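Local coordinates for protein Cas6b (Methanococcus maripaludis, PDB 4Z7K) that processes CRISPR RNA as an endoribonuclease of the Cas6 family, binding a repeat RNA that forms no stem-loop, at residues V46-P50 with M155-L159; W121-N125 with I204-V208. All coordinates share one frame; numbering follows the deposited sequence.

Contact 1 (V46-P50 with M155-L159); sequences VYKYP and MSKSL. With nucleotides of chain C.
The RNA-binding cleft between the N- and C-terminal halves of Cas6b is bridged where Tyr49, in the loop 46-50, packs against Met155 and Ser158 at the end of helix 137-158, and Leu159 just after it. Met155 CG sits over the middle of the Tyr49 ring, 3.5 Å from its centroid and 14° off the normal, a CH-pi contact. With CG anti to the backbone N (chi1 180°), Tyr49 lies alongside the methionine. The sulfur follows obliquely, Met155 SD being 4.1 Å from the ring centroid, which makes a Met-aromatic contact, while Leu159 CD1 meets the ring edge 3.4 Å from Tyr49 CD2. The phenol OH is held by Gly203 O. One hydrogen bond joins the segments: Tyr49 N donates to Ser158 OG at 3.2 Å and 152°. Both halves belong to the RAMP superfamily, and here each also reaches the RNA. Tyr47, centre of an inverse gamma turn, lays one ring face on the base of G22 of chain C, whose N9 is 3.6 Å above the plane, offset toward the rim. Beside it Val46 O accepts the G22 O2' hydroxyl at 2.9 Å. From the helix, the extended Lys157 donates through NZ to O2' of A15 of chain C, 2.7 Å away.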
loop_
_atom_site.group_PDB
_atom_site.type_symbol
_atom_site.label_atom_id
_atom_site.label_comp_id
_atom_site.label_asym_id
_atom_site.label_seq_id
_atom_site.Cartn_x
_atom_site.Cartn_y
_atom_site.Cartn_z
ATOM N N VAL B 46 13.661 -5.220 -8.263
ATOM C CA VAL B 46 14.923 -5.033 -7.518
ATOM C C VAL B 46 14.830 -3.994 -6.374
ATOM O O VAL B 46 14.577 -2.811 -6.614
ATOM C CB VAL B 46 16.055 -4.593 -8.461
ATOM C CG1 VAL B 46 17.397 -4.638 -7.747
ATOM C CG2 VAL B 46 16.049 -5.443 -9.716
ATOM N N TYR B 47 15.078 -4.423 -5.139
ATOM C CA TYR B 47 14.808 -3.578 -3.971
ATOM C C TYR B 47 16.061 -2.862 -3.463
ATOM O O TYR B 47 16.569 -3.149 -2.365
ATOM C CB TYR B 47 14.150 -4.418 -2.861
ATOM C CG TYR B 47 12.688 -4.722 -3.153
ATOM C CD1 TYR B 47 11.667 -4.168 -2.390
ATOM C CD2 TYR B 47 12.333 -5.526 -4.220
ATOM C CE1 TYR B 47 10.330 -4.442 -2.680
ATOM C CE2 TYR B 47 11.012 -5.799 -4.518
ATOM C CZ TYR B 47 10.010 -5.260 -3.753
ATOM O OH TYR B 47 8.696 -5.551 -4.073
ATOM N N LYS B 48 16.532 -1.913 -4.265
ATOM C CA LYS B 48 17.658 -1.053 -3.925
ATOM C C LYS B 48 17.353 0.382 -4.357
ATOM O O LYS B 48 16.401 0.627 -5.110
ATOM C CB LYS B 48 18.944 -1.539 -4.602
ATOM C CG LYS B 48 19.846 -2.463 -3.766
ATOM C CD LYS B 48 21.170 -2.716 -4.499
ATOM C CE LYS B 48 20.957 -3.616 -5.737
ATOM N NZ LYS B 48 22.183 -3.934 -6.553
ATOM N N TYR B 49 18.152 1.332 -3.890
ATOM C CA TYR B 49 17.978 2.717 -4.296
ATOM C C TYR B 49 18.528 2.927 -5.695
ATOM O O TYR B 49 19.727 2.688 -5.915
ATOM C CB TYR B 49 18.696 3.638 -3.317
ATOM C CG TYR B 49 18.585 5.114 -3.638
ATOM C CD1 TYR B 49 17.351 5.769 -3.583
ATOM C CD2 TYR B 49 19.710 5.860 -3.946
ATOM C CE1 TYR B 49 17.244 7.113 -3.856
ATOM C CE2 TYR B 49 19.616 7.206 -4.218
ATOM C CZ TYR B 49 18.379 7.828 -4.173
ATOM O OH TYR B 49 18.284 9.173 -4.447
ATOM N N PRO B 50 17.662 3.413 -6.629
ATOM C CA PRO B 50 17.944 3.616 -8.067
ATOM C C PRO B 50 19.122 4.548 -8.316
ATOM O O PRO B 50 19.082 5.696 -7.872
ATOM C CB PRO B 50 16.646 4.228 -8.613
ATOM C CG PRO B 50 15.608 3.792 -7.667
ATOM C CD PRO B 50 16.266 3.753 -6.310
ATOM N N MET B 155 18.098 5.198 1.753
ATOM C CA MET B 155 19.021 5.616 0.702
ATOM C C MET B 155 20.509 5.442 1.032
ATOM O O MET B 155 21.270 4.967 0.199
ATOM C CB MET B 155 18.805 7.086 0.352
ATOM C CG MET B 155 19.738 7.566 -0.761
ATOM S SD MET B 155 19.621 9.326 -1.159
ATOM C CE MET B 155 20.564 9.983 0.209
ATOM N N SER B 156 20.938 5.845 2.224
ATOM C CA SER B 156 22.376 5.883 2.530
ATOM C C SER B 156 22.977 4.465 2.688
ATOM O O SER B 156 24.196 4.239 2.625
ATOM C CB SER B 156 22.628 6.726 3.779
ATOM O OG SER B 156 23.992 7.117 3.850
ATOM N N LYS B 157 22.089 3.515 2.911
ATOM C CA LYS B 157 22.463 2.135 3.087
ATOM C C LYS B 157 22.844 1.527 1.742
ATOM O O LYS B 157 23.996 1.140 1.540
ATOM C CB LYS B 157 21.274 1.410 3.720
ATOM C CG LYS B 157 21.223 -0.097 3.664
ATOM C CD LYS B 157 19.907 -0.531 4.299
ATOM C CE LYS B 157 19.685 -2.018 4.243
ATOM N NZ LYS B 157 18.349 -2.317 4.818
ATOM N N SER B 158 21.912 1.549 0.792
ATOM C CA SER B 158 22.136 1.008 -0.550
ATOM C C SER B 158 23.315 1.652 -1.306
ATOM O O SER B 158 23.774 1.115 -2.308
ATOM C CB SER B 158 20.846 1.143 -1.372
ATOM O OG SER B 158 21.033 0.767 -2.727
ATOM N N LEU B 159 23.814 2.776 -0.804
ATOM C CA LEU B 159 24.985 3.457 -1.360
ATOM C C LEU B 159 26.204 3.258 -0.477
ATOM O O LEU B 159 27.207 3.978 -0.593
ATOM C CB LEU B 159 24.712 4.952 -1.500
ATOM C CG LEU B 159 24.001 5.555 -2.709
ATOM C CD1 LEU B 159 22.819 4.720 -3.159
ATOM C CD2 LEU B 159 23.530 6.941 -2.310
ATOM P P G C 22 11.980 2.975 -3.943
ATOM O OP1 G C 22 12.815 3.935 -4.723
ATOM O OP2 G C 22 10.509 3.157 -3.961
ATOM O "O5'" G C 22 12.192 1.477 -4.456
ATOM C "C5'" G C 22 13.366 1.068 -5.154
ATOM C "C4'" G C 22 13.092 -0.150 -6.005
ATOM O "O4'" G C 22 12.637 -1.234 -5.153
ATOM C "C3'" G C 22 11.983 0.019 -7.043
ATOM O "O3'" G C 22 12.458 0.525 -8.280
ATOM C "C2'" G C 22 11.408 -1.378 -7.178
ATOM O "O2'" G C 22 12.208 -2.140 -8.069
ATOM C "C1'" G C 22 11.556 -1.912 -5.754
ATOM N N9 G C 22 10.361 -1.622 -4.942
ATOM C C8 G C 22 10.392 -0.917 -3.768
ATOM N N7 G C 22 9.230 -0.767 -3.211
ATOM C C5 G C 22 8.374 -1.408 -4.080
ATOM C C6 G C 22 6.980 -1.561 -3.979
ATOM O O6 G C 22 6.242 -1.146 -3.078
ATOM N N1 G C 22 6.466 -2.280 -5.049
ATOM C C2 G C 22 7.208 -2.792 -6.078
ATOM N N2 G C 22 6.507 -3.453 -7.008
ATOM N N3 G C 22 8.522 -2.650 -6.183
ATOM C C4 G C 22 9.042 -1.951 -5.155
ATOM P P A C 15 14.337 -9.701 4.000
ATOM O OP1 A C 15 14.105 -10.437 5.269
ATOM O OP2 A C 15 13.180 -9.120 3.256
ATOM O "O5'" A C 15 15.383 -8.540 4.309
ATOM C "C5'" A C 15 16.752 -8.710 3.965
ATOM C "C4'" A C 15 17.419 -7.400 3.654
ATOM O "O4'" A C 15 16.572 -6.606 2.774
ATOM C "C3'" A C 15 17.701 -6.526 4.869
ATOM O "O3'" A C 15 18.893 -5.794 4.623
ATOM C "C2'" A C 15 16.518 -5.559 4.862
ATOM O "O2'" A C 15 16.730 -4.343 5.548
ATOM C "C1'" A C 15 16.345 -5.336 3.369
ATOM N N9 A C 15 15.029 -4.823 2.963
ATOM C C8 A C 15 13.779 -5.141 3.448
ATOM N N7 A C 15 12.802 -4.501 2.845
ATOM C C5 A C 15 13.449 -3.712 1.901
ATOM C C6 A C 15 12.974 -2.807 0.934
ATOM N N6 A C 15 11.683 -2.514 0.746
ATOM N N1 A C 15 13.897 -2.191 0.162
ATOM C C2 A C 15 15.198 -2.478 0.336
ATOM N N3 A C 15 15.769 -3.302 1.203
ATOM C C4 A C 15 14.823 -3.902 1.958
ATOM P P A C 12 1.509 -9.013 -6.719
ATOM O OP1 A C 12 2.512 -8.584 -7.728
ATOM O OP2 A C 12 0.743 -10.272 -6.935
ATOM O "O5'" A C 12 2.220 -9.132 -5.303
ATOM C "C5'" A C 12 3.385 -9.926 -5.176
ATOM C "C4'" A C 12 4.601 -9.155 -5.613
ATOM O "O4'" A C 12 4.246 -7.759 -5.798
ATOM C "C3'" A C 12 5.733 -9.158 -4.608
ATOM O "O3'" A C 12 6.600 -10.243 -4.853
ATOM C "C2'" A C 12 6.399 -7.794 -4.786
ATOM O "O2'" A C 12 7.390 -7.833 -5.794
ATOM C "C1'" A C 12 5.235 -6.916 -5.256
ATOM N N9 A C 12 4.619 -6.149 -4.158
ATOM C C8 A C 12 3.272 -5.986 -3.951
ATOM N N7 A C 12 2.985 -5.271 -2.894
ATOM C C5 A C 12 4.229 -4.940 -2.364
ATOM C C6 A C 12 4.607 -4.188 -1.231
ATOM N N6 A C 12 3.751 -3.604 -0.392
ATOM N N1 A C 12 5.923 -4.051 -0.980
ATOM C C2 A C 12 6.791 -4.628 -1.819
ATOM N N3 A C 12 6.569 -5.351 -2.914
ATOM C C4 A C 12 5.248 -5.474 -3.136
#

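Contact 2 (W121-N125 with I204-V208). With nucleotides of chain C.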
loop_
_atom_site.group_PDB
_atom_site.type_symbol
_atom_site.label_atom_id
_atom_site.label_comp_id
_atom_site.label_asym_id
_atom_site.label_seq_id
_atom_site.Cartn_x
_atom_site.Cartn_y
_atom_site.Cartn_z
ATOM N N TRP B 121 6.907 14.557 -2.780
ATOM C CA TRP B 121 7.742 13.629 -2.032
ATOM C C TRP B 121 7.244 12.190 -2.060
ATOM O O TRP B 121 8.018 11.284 -2.422
ATOM C CB TRP B 121 7.868 14.117 -0.589
ATOM C CG TRP B 121 8.638 13.222 0.332
ATOM C CD1 TRP B 121 9.449 12.187 -0.010
ATOM C CD2 TRP B 121 8.704 13.322 1.760
ATOM N NE1 TRP B 121 9.988 11.609 1.115
ATOM C CE2 TRP B 121 9.557 12.295 2.213
ATOM C CE3 TRP B 121 8.124 14.179 2.698
ATOM C CZ2 TRP B 121 9.841 12.101 3.555
ATOM C CZ3 TRP B 121 8.407 13.982 4.028
ATOM C CH2 TRP B 121 9.257 12.951 4.447
ATOM N N MET B 122 5.975 11.974 -1.712
ATOM C CA MET B 122 5.396 10.623 -1.710
ATOM C C MET B 122 6.153 9.870 -0.630
ATOM O O MET B 122 6.945 8.982 -0.920
ATOM C CB MET B 122 5.553 9.936 -3.086
ATOM C CG MET B 122 4.471 8.949 -3.505
ATOM S SD MET B 122 4.235 9.033 -5.315
ATOM C CE MET B 122 2.872 7.904 -5.541
ATOM N N ALA B 123 5.917 10.249 0.617
ATOM C CA ALA B 123 6.610 9.660 1.751
ATOM C C ALA B 123 5.839 8.472 2.311
ATOM O O ALA B 123 6.345 7.697 3.133
ATOM C CB ALA B 123 6.813 10.703 2.823
ATOM N N LEU B 124 4.620 8.311 1.820
ATOM C CA LEU B 124 3.684 7.399 2.450
ATOM C C LEU B 124 3.519 6.084 1.694
ATOM O O LEU B 124 2.904 6.053 0.623
ATOM C CB LEU B 124 2.322 8.094 2.559
ATOM C CG LEU B 124 2.126 9.179 3.622
ATOM C CD1 LEU B 124 0.649 9.376 3.916
ATOM C CD2 LEU B 124 2.934 8.913 4.888
ATOM N N ASN B 125 4.017 4.993 2.277
ATOM C CA ASN B 125 3.717 3.662 1.754
ATOM C C ASN B 125 2.267 3.281 2.086
ATOM O O ASN B 125 1.468 4.141 2.440
ATOM C CB ASN B 125 4.713 2.610 2.260
ATOM C CG ASN B 125 4.853 2.597 3.756
ATOM O OD1 ASN B 125 3.896 2.321 4.475
ATOM N ND2 ASN B 125 6.069 2.832 4.238
ATOM N N ILE B 204 14.482 11.315 -2.689
ATOM C CA ILE B 204 14.196 10.456 -1.532
ATOM C C ILE B 204 12.712 10.095 -1.464
ATOM O O ILE B 204 11.872 10.734 -2.113
ATOM C CB ILE B 204 14.614 11.081 -0.203
ATOM C CG1 ILE B 204 13.973 12.441 -0.015
ATOM C CG2 ILE B 204 16.116 11.206 -0.114
ATOM C CD1 ILE B 204 14.477 13.128 1.228
ATOM N N GLY B 205 12.405 9.030 -0.727
ATOM C CA GLY B 205 11.035 8.557 -0.630
ATOM C C GLY B 205 10.719 7.398 -1.554
ATOM O O GLY B 205 11.591 6.616 -1.924
ATOM N N ARG B 206 9.455 7.279 -1.926
ATOM C CA ARG B 206 9.053 6.241 -2.849
ATOM C C ARG B 206 9.161 6.682 -4.307
ATOM O O ARG B 206 9.076 7.874 -4.603
ATOM C CB ARG B 206 7.627 5.803 -2.553
ATOM C CG ARG B 206 7.449 5.236 -1.181
ATOM C CD ARG B 206 6.029 4.770 -0.995
ATOM N NE ARG B 206 5.712 3.645 -1.875
ATOM C CZ ARG B 206 4.527 3.447 -2.446
ATOM N NH1 ARG B 206 3.538 4.312 -2.240
ATOM N NH2 ARG B 206 4.329 2.382 -3.220
ATOM N N ASN B 207 9.336 5.717 -5.208
ATOM C CA ASN B 207 9.253 5.957 -6.648
ATOM C C ASN B 207 10.214 7.012 -7.174
ATOM O O ASN B 207 9.944 7.691 -8.158
ATOM C CB ASN B 207 7.833 6.333 -7.004
ATOM C CG ASN B 207 6.863 5.284 -6.570
ATOM O OD1 ASN B 207 6.738 4.240 -7.210
ATOM N ND2 ASN B 207 6.209 5.519 -5.439
ATOM N N VAL B 208 11.381 7.043 -6.556
ATOM C CA VAL B 208 12.390 8.046 -6.770
ATOM C C VAL B 208 12.882 8.029 -8.209
ATOM O O VAL B 208 13.291 9.045 -8.769
ATOM C CB VAL B 208 13.528 7.799 -5.782
ATOM C CG1 VAL B 208 14.886 7.808 -6.461
ATOM C CG2 VAL B 208 13.437 8.784 -4.632
ATOM P P U C 9 -7.510 4.324 -2.221
ATOM O OP1 U C 9 -7.207 5.607 -1.517
ATOM O OP2 U C 9 -8.734 4.128 -3.063
ATOM O "O5'" U C 9 -6.267 4.055 -3.168
ATOM C "C5'" U C 9 -4.959 4.309 -2.679
ATOM C "C4'" U C 9 -4.117 3.066 -2.596
ATOM O "O4'" U C 9 -2.737 3.495 -2.553
ATOM C "C3'" U C 9 -4.311 2.189 -1.371
ATOM O "O3'" U C 9 -3.892 0.859 -1.734
ATOM C "C2'" U C 9 -3.343 2.839 -0.380
ATOM O "O2'" U C 9 -2.911 2.019 0.687
ATOM C "C1'" U C 9 -2.179 3.222 -1.288
ATOM N N1 U C 9 -1.514 4.462 -0.882
ATOM C C2 U C 9 -0.154 4.471 -0.592
ATOM O O2 U C 9 0.553 3.474 -0.622
ATOM N N3 U C 9 0.348 5.706 -0.243
ATOM C C4 U C 9 -0.365 6.900 -0.179
ATOM O O4 U C 9 0.219 7.943 0.147
ATOM C C5 U C 9 -1.764 6.800 -0.505
ATOM C C6 U C 9 -2.275 5.612 -0.843
ATOM P P A C 21 9.066 3.218 2.526
ATOM O OP1 A C 21 7.880 3.860 1.894
ATOM O OP2 A C 21 8.833 2.005 3.349
ATOM O "O5'" A C 21 10.118 2.939 1.363
ATOM C "C5'" A C 21 10.679 4.016 0.617
ATOM C "C4'" A C 21 11.901 3.591 -0.165
ATOM O "O4'" A C 21 12.808 2.894 0.730
ATOM C "C3'" A C 21 11.637 2.643 -1.339
ATOM O "O3'" A C 21 12.527 2.934 -2.424
ATOM C "C2'" A C 21 11.945 1.273 -0.742
ATOM O "O2'" A C 21 12.343 0.286 -1.671
ATOM C "C1'" A C 21 13.065 1.594 0.238
ATOM N N9 A C 21 13.106 0.675 1.371
ATOM C C8 A C 21 12.040 0.130 2.046
ATOM N N7 A C 21 12.398 -0.681 3.009
ATOM C C5 A C 21 13.789 -0.654 2.959
ATOM C C6 A C 21 14.777 -1.294 3.720
ATOM N N6 A C 21 14.478 -2.115 4.724
ATOM N N1 A C 21 16.078 -1.065 3.418
ATOM C C2 A C 21 16.361 -0.232 2.409
ATOM N N3 A C 21 15.521 0.430 1.615
ATOM C C4 A C 21 14.241 0.175 1.952
ATOM P P G C 22 11.980 2.975 -3.943
ATOM O OP1 G C 22 12.815 3.935 -4.723
ATOM O OP2 G C 22 10.509 3.157 -3.961
ATOM O "O5'" G C 22 12.192 1.477 -4.456
ATOM C "C5'" G C 22 13.366 1.068 -5.154
ATOM C "C4'" G C 22 13.092 -0.150 -6.005
ATOM O "O4'" G C 22 12.637 -1.234 -5.153
ATOM C "C3'" G C 22 11.983 0.019 -7.043
ATOM O "O3'" G C 22 12.458 0.525 -8.280
ATOM C "C2'" G C 22 11.408 -1.378 -7.178
ATOM O "O2'" G C 22 12.208 -2.140 -8.069
ATOM C "C1'" G C 22 11.556 -1.912 -5.754
ATOM N N9 G C 22 10.361 -1.622 -4.942
ATOM C C8 G C 22 10.392 -0.917 -3.768
ATOM N N7 G C 22 9.230 -0.767 -3.211
ATOM C C5 G C 22 8.374 -1.408 -4.080
ATOM C C6 G C 22 6.980 -1.561 -3.979
ATOM O O6 G C 22 6.242 -1.146 -3.078
ATOM N N1 G C 22 6.466 -2.280 -5.049
ATOM C C2 G C 22 7.208 -2.792 -6.078
ATOM N N2 G C 22 6.507 -3.453 -7.008
ATOM N N3 G C 22 8.522 -2.650 -6.183
ATOM C C4 G C 22 9.042 -1.951 -5.155
#
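Leu124 O is gripped from two sources: N3 of U9 of chain C donates to it at 2.7 Å in a nearly straight bond (168°), and Arg206 NH1 adds a weak one at 3.4 Å. The arginine arrives there by a bend at chi3 (66°), after its CG and CD have passed close to a phosphate oxygen of the RNA, OP1 of A21 of chain C, with CG 3.4 Å from it. Its backbone is fixed as well, since Arg206 N donates to Met122 O at 3.2 Å and 167°. Asn125 works with both its ends. ND2 donates to A21 OP1 at 3.1 Å and also holds a further phosphate, while OD1 accepts from Asn128 N as the N-cap of helix 126-133. At the next phosphate, Asn207 N donates to OP2 of G22 of chain C at 3.1 Å. Behind this polar front, Trp121 turns its edge to Gly205, NE1 lying 3.7 Å from Gly205 CA; the backbone of that glycine is in a conformation reserved for glycine, and any side chain would point at the indole. With Gly205 and with Gly213, whose backbone pairs with Ile204, segment 204-208 is consistent with the glycine-rich loop of Cas6 proteins. Were Arg206 shortened to an alanine, Leu124 O would probably lose its weak second donor and the A21 phosphate a neighbouring positive charge. Leu124 O reads the N3-H of U9, consistent with some base discrimination, while the Asn125 side chain and the Asn207 N-H bind phosphate oxygens, whose charge the nearby arginine probably helps to balance.

Contacts 1 and 2 have centres 13 Å apart, and their segments alternate along the chain; contact 1 joins the N- and C-terminal halves, whereas contact 2 joins two loops of the C-terminal half. They touch through apolar atoms: Tyr49 CE1 packs on Val208 CG1 at 3.6 Å, and Met155 SD lies 4.1 Å from Ile204 CG2. Tyr49 is therefore flanked by both helix 137-158 and the loop 204-208, and that same helix packs on Trp121 through Val147 and Leu148. G22 of chain C is the shared ligand, its base and sugar mainly met by 46-50 and its phosphate hydrogen-bonded by Asn207 N. Of the other nucleotides, A12 and A15 meet contact 1, and U9 and A21 meet contact 2.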